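Long-range contacts in inulin fructotransferase (Bacillus sp. snu-7, PDB 2INV), which cleaves inulin by intramolecular fructosyl transfer, releasing a difructose anhydride, and probably works as a trimer of right-handed parallel beta-helices: residues A364-V369 / L389-A394; A373-V378 / Q396-S401. One frame throughout, in Å; residues are numbered along the deposited sequence.

Interaction 1 of 2, residues A364-V369 / L389-A394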
# COMPACT_ATOMS: atom_id res chain seq x y z
N ALA A 364 -23.75 -8.32 5.37
CA ALA A 364 -23.37 -9.63 5.88
C ALA A 364 -22.06 -9.67 6.66
O ALA A 364 -21.14 -8.90 6.40
CB ALA A 364 -23.32 -10.63 4.74
N LEU A 365 -22.00 -10.60 7.62
CA LEU A 365 -20.84 -10.81 8.48
C LEU A 365 -20.20 -9.53 9.01
O LEU A 365 -19.10 -9.15 8.60
CB LEU A 365 -19.79 -11.65 7.75
CG LEU A 365 -18.67 -12.18 8.65
CD1 LEU A 365 -19.27 -12.97 9.80
CD2 LEU A 365 -17.73 -13.05 7.84
N ASN A 366 -20.91 -8.88 9.92
CA ASN A 366 -20.45 -7.66 10.57
C ASN A 366 -20.56 -7.89 12.07
O ASN A 366 -21.66 -8.05 12.61
CB ASN A 366 -21.34 -6.48 10.15
CG ASN A 366 -21.11 -6.07 8.71
OD1 ASN A 366 -20.10 -5.45 8.38
ND2 ASN A 366 -22.06 -6.42 7.84
N HIS A 367 -19.41 -7.91 12.74
CA HIS A 367 -19.37 -8.13 14.17
C HIS A 367 -19.46 -6.83 14.95
O HIS A 367 -18.63 -5.93 14.78
CB HIS A 367 -18.09 -8.88 14.56
CG HIS A 367 -18.03 -9.26 16.00
ND1 HIS A 367 -16.89 -9.10 16.77
CD2 HIS A 367 -18.95 -9.81 16.82
CE1 HIS A 367 -17.12 -9.54 17.99
NE2 HIS A 367 -18.36 -9.97 18.05
N VAL A 368 -20.46 -6.73 15.82
CA VAL A 368 -20.66 -5.55 16.63
C VAL A 368 -20.32 -5.81 18.09
O VAL A 368 -20.68 -6.85 18.65
CB VAL A 368 -22.12 -5.05 16.56
CG1 VAL A 368 -22.32 -3.89 17.53
CG2 VAL A 368 -22.45 -4.63 15.14
N VAL A 369 -19.63 -4.86 18.69
CA VAL A 369 -19.25 -4.93 20.09
C VAL A 369 -19.59 -3.58 20.64
O VAL A 369 -19.11 -2.56 20.15
CB VAL A 369 -17.73 -5.14 20.26
CG1 VAL A 369 -17.40 -5.33 21.73
CG2 VAL A 369 -17.27 -6.32 19.44
N LEU A 389 -27.38 -10.67 6.75
CA LEU A 389 -26.88 -11.98 7.14
C LEU A 389 -25.79 -11.89 8.19
O LEU A 389 -24.88 -11.04 8.08
CB LEU A 389 -26.26 -12.72 5.96
CG LEU A 389 -26.86 -12.69 4.56
CD1 LEU A 389 -25.93 -13.44 3.62
CD2 LEU A 389 -28.22 -13.32 4.58
N ASP A 390 -25.85 -12.77 9.18
CA ASP A 390 -24.83 -12.83 10.20
C ASP A 390 -24.29 -11.48 10.66
O ASP A 390 -23.08 -11.26 10.69
CB ASP A 390 -23.69 -13.71 9.68
CG ASP A 390 -24.21 -15.01 9.09
OD1 ASP A 390 -25.17 -15.57 9.66
OD2 ASP A 390 -23.67 -15.48 8.06
N SER A 391 -25.20 -10.58 11.03
CA SER A 391 -24.81 -9.26 11.50
C SER A 391 -25.56 -8.92 12.78
O SER A 391 -25.72 -7.75 13.13
CB SER A 391 -25.09 -8.20 10.42
OG SER A 391 -24.27 -8.42 9.29
N GLY A 392 -26.02 -9.96 13.48
CA GLY A 392 -26.74 -9.75 14.72
C GLY A 392 -27.95 -10.66 14.90
O GLY A 392 -28.44 -11.26 13.93
N THR A 393 -28.43 -10.77 16.13
CA THR A 393 -29.60 -11.60 16.41
C THR A 393 -30.80 -10.80 15.93
O THR A 393 -30.68 -9.61 15.65
CB THR A 393 -29.74 -11.89 17.92
OG1 THR A 393 -28.52 -12.44 18.42
CG2 THR A 393 -30.88 -12.87 18.17
N ALA A 394 -31.95 -11.45 15.84
CA ALA A 394 -33.15 -10.77 15.39
C ALA A 394 -33.49 -9.54 16.22
O ALA A 394 -34.13 -8.61 15.72
CB ALA A 394 -34.32 -11.73 15.39
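Leu389 O carries two firm bonds. It takes the backbone N-H of Leu365, N to O 2.9 Å. From within its own segment it also accepts the Ser391 hydroxyl, OG to O 2.9 Å. Both donors stand above the carbonyl plane. Ser391 OG lies beside its own backbone N (chi1 -65°), which turns it back to this carbonyl. The same OG accepts a weak bond from Asn366 ND2 at 3.3 Å. Asn366 ND2 also donates to Ile329 O, and Asn366 OD1 is held by Asn332, so the amide is tied to the preceding coil. An alanine in place of Ser391 would lose the hydroxyl that joins the Leu389 carbonyl to the Asn366 amide and would probably loosen this corner. A weak bond runs from Asn366 N to Asp390 O, 3.3 Å apart. Asp390 OD2 forms salt bridges with Arg407 of its own chain and with Arg407 of a second subunit. Ala364 and Leu389 form a parallel bridge, their CB atoms 3.8 Å apart on the same face of the sheet. Leu365 and Asp390, both left-handed in backbone (phi 43° and 39°), turn their chains at equivalent places. These are stacked corners in successive coils of a right-handed parallel beta-helix.

Interaction 2 of 2, residues A373-V378 / Q396-S401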
# COMPACT_ATOMS: atom_id res chain seq x y z
N ALA A 373 -26.91 -1.66 24.63
CA ALA A 373 -27.80 -2.36 23.72
C ALA A 373 -27.75 -1.51 22.47
O ALA A 373 -27.89 -0.29 22.53
CB ALA A 373 -29.21 -2.39 24.29
N SER A 374 -27.52 -2.14 21.32
CA SER A 374 -27.42 -1.41 20.07
C SER A 374 -28.08 -2.14 18.92
O SER A 374 -28.13 -3.37 18.91
CB SER A 374 -25.94 -1.17 19.75
OG SER A 374 -25.74 -0.88 18.38
N GLN A 375 -28.62 -1.39 17.96
CA GLN A 375 -29.23 -2.01 16.80
C GLN A 375 -28.10 -2.07 15.78
O GLN A 375 -27.66 -1.04 15.26
CB GLN A 375 -30.41 -1.19 16.27
CG GLN A 375 -31.71 -1.34 17.08
CD GLN A 375 -32.09 -2.78 17.36
OE1 GLN A 375 -31.88 -3.27 18.48
NE2 GLN A 375 -32.65 -3.46 16.37
N HIS A 376 -27.61 -3.29 15.54
CA HIS A 376 -26.52 -3.53 14.61
C HIS A 376 -26.86 -3.05 13.22
O HIS A 376 -26.02 -2.50 12.51
CB HIS A 376 -26.20 -5.02 14.56
CG HIS A 376 -25.72 -5.57 15.86
ND1 HIS A 376 -25.12 -6.81 15.97
CD2 HIS A 376 -25.74 -5.06 17.12
CE1 HIS A 376 -24.80 -7.03 17.23
NE2 HIS A 376 -25.17 -5.99 17.95
N VAL A 377 -28.11 -3.28 12.82
CA VAL A 377 -28.53 -2.86 11.50
C VAL A 377 -29.96 -2.37 11.54
O VAL A 377 -30.83 -2.97 12.16
CB VAL A 377 -28.43 -4.03 10.49
CG1 VAL A 377 -28.77 -3.53 9.10
CG2 VAL A 377 -27.04 -4.63 10.53
N VAL A 378 -30.19 -1.25 10.87
CA VAL A 378 -31.52 -0.68 10.80
C VAL A 378 -31.81 -0.40 9.35
O VAL A 378 -31.04 0.27 8.66
CB VAL A 378 -31.65 0.63 11.59
CG1 VAL A 378 -33.01 1.28 11.33
CG2 VAL A 378 -31.49 0.38 13.08
N GLN A 396 -31.30 -7.47 17.46
CA GLN A 396 -30.26 -6.47 17.30
C GLN A 396 -30.41 -5.91 15.88
O GLN A 396 -29.58 -5.12 15.42
CB GLN A 396 -28.87 -7.10 17.48
CG GLN A 396 -28.65 -7.72 18.89
CD GLN A 396 -27.33 -8.45 19.04
OE1 GLN A 396 -26.95 -9.26 18.19
NE2 GLN A 396 -26.63 -8.17 20.14
N ILE A 397 -31.51 -6.30 15.23
CA ILE A 397 -31.82 -5.88 13.86
C ILE A 397 -33.23 -5.29 13.72
O ILE A 397 -34.22 -5.95 14.05
CB ILE A 397 -31.71 -7.06 12.88
CG1 ILE A 397 -30.31 -7.67 12.96
CG2 ILE A 397 -32.03 -6.61 11.47
CD1 ILE A 397 -30.11 -8.88 12.07
N THR A 398 -33.33 -4.06 13.21
CA THR A 398 -34.62 -3.43 13.00
C THR A 398 -34.87 -3.22 11.51
O THR A 398 -34.12 -2.50 10.85
CB THR A 398 -34.72 -2.05 13.68
OG1 THR A 398 -34.58 -2.18 15.10
CG2 THR A 398 -36.07 -1.39 13.37
N SER A 399 -35.91 -3.86 10.99
CA SER A 399 -36.26 -3.72 9.59
C SER A 399 -37.63 -3.08 9.51
O SER A 399 -38.63 -3.67 9.94
CB SER A 399 -36.27 -5.08 8.90
OG SER A 399 -36.81 -4.99 7.59
N TYR A 400 -37.70 -1.87 8.96
CA TYR A 400 -38.97 -1.17 8.83
C TYR A 400 -39.55 -1.47 7.48
O TYR A 400 -40.51 -0.82 7.03
CB TYR A 400 -38.79 0.33 8.93
CG TYR A 400 -38.44 0.77 10.31
CD1 TYR A 400 -39.26 0.46 11.39
CD2 TYR A 400 -37.28 1.48 10.54
CE1 TYR A 400 -38.94 0.86 12.66
CE2 TYR A 400 -36.93 1.89 11.81
CZ TYR A 400 -37.77 1.58 12.87
OH TYR A 400 -37.44 1.99 14.13
N SER A 401 -38.94 -2.43 6.80
CA SER A 401 -39.43 -2.80 5.50
C SER A 401 -39.95 -4.21 5.70
O SER A 401 -39.65 -4.83 6.73
CB SER A 401 -38.29 -2.79 4.49
OG SER A 401 -38.73 -3.28 3.24
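Two neighbouring coils of the parallel beta-helix meet here, close to its C-terminal end. Val377 pairs with Ile397 and Val378 with Thr398, in parallel register. The firm bond is from Thr398 N to Val377 O, 2.9 Å. It is nearly straight at N-H (165°) and lies almost along the C=O axis. At the corner before the strand, His376 N reaches Gln396 O at 2.7 Å, but the bond is bent and weak.

The two side chains at this corner run alongside each other. Gln396 CB sits squarely over one face of the His376 imidazole, a CH-pi contact 3.8 Å from the ring centroid. CG of Gln396 lies beside its backbone N, and the chain is extended beyond it. Its amide therefore follows the ring out to the far end, where OE1 comes 3.2 Å from His376 CE1. The amide and ring planes are 37° apart. Outside partners fix both groups: Gln396 OE1 accepts from Thr393 N, and His376 ND1 makes a probable hydrogen bond with Ser391 O.

As in other beta-helices, side chains on one strand stack on those of the next coil. Val378 CG2 lies 4.1 Å from Thr398 CB, on the face they share. Val377 and Ile397 point to the other face, where Val377 touches Val363 and Ile397 touches Ile406. The Gln375 side chain, bent at chi2 (-49°), crosses that of Thr398 at about a right angle. Farther along, Val378 CG1 approaches Tyr400 CE2 at 4.0 Å. One face of the Tyr400 ring is covered by Thr398 CG2, offset toward the rim.

In the fold
From the N terminus the segments come as 364-369, 373-378, 389-394 and 396-401. Interaction 1 joins the first to the third and interaction 2 the second to the fourth, so the contacts cross. Each closes one coil of the beta-helix, spanning 19 and 17 intervening residues. Interaction 1 ties strand 362-370 to the corner after strand 387-389. Interaction 2 ties strand 375-379 to strand 397-399. Their centres are 10 Å apart, and they touch at two places: the His376 ring packs on Val368, and Ile397 CD1 packs on Gly392 O. Interaction 1 faces the other subunits of the trimer, whereas no other chain touches interaction 2.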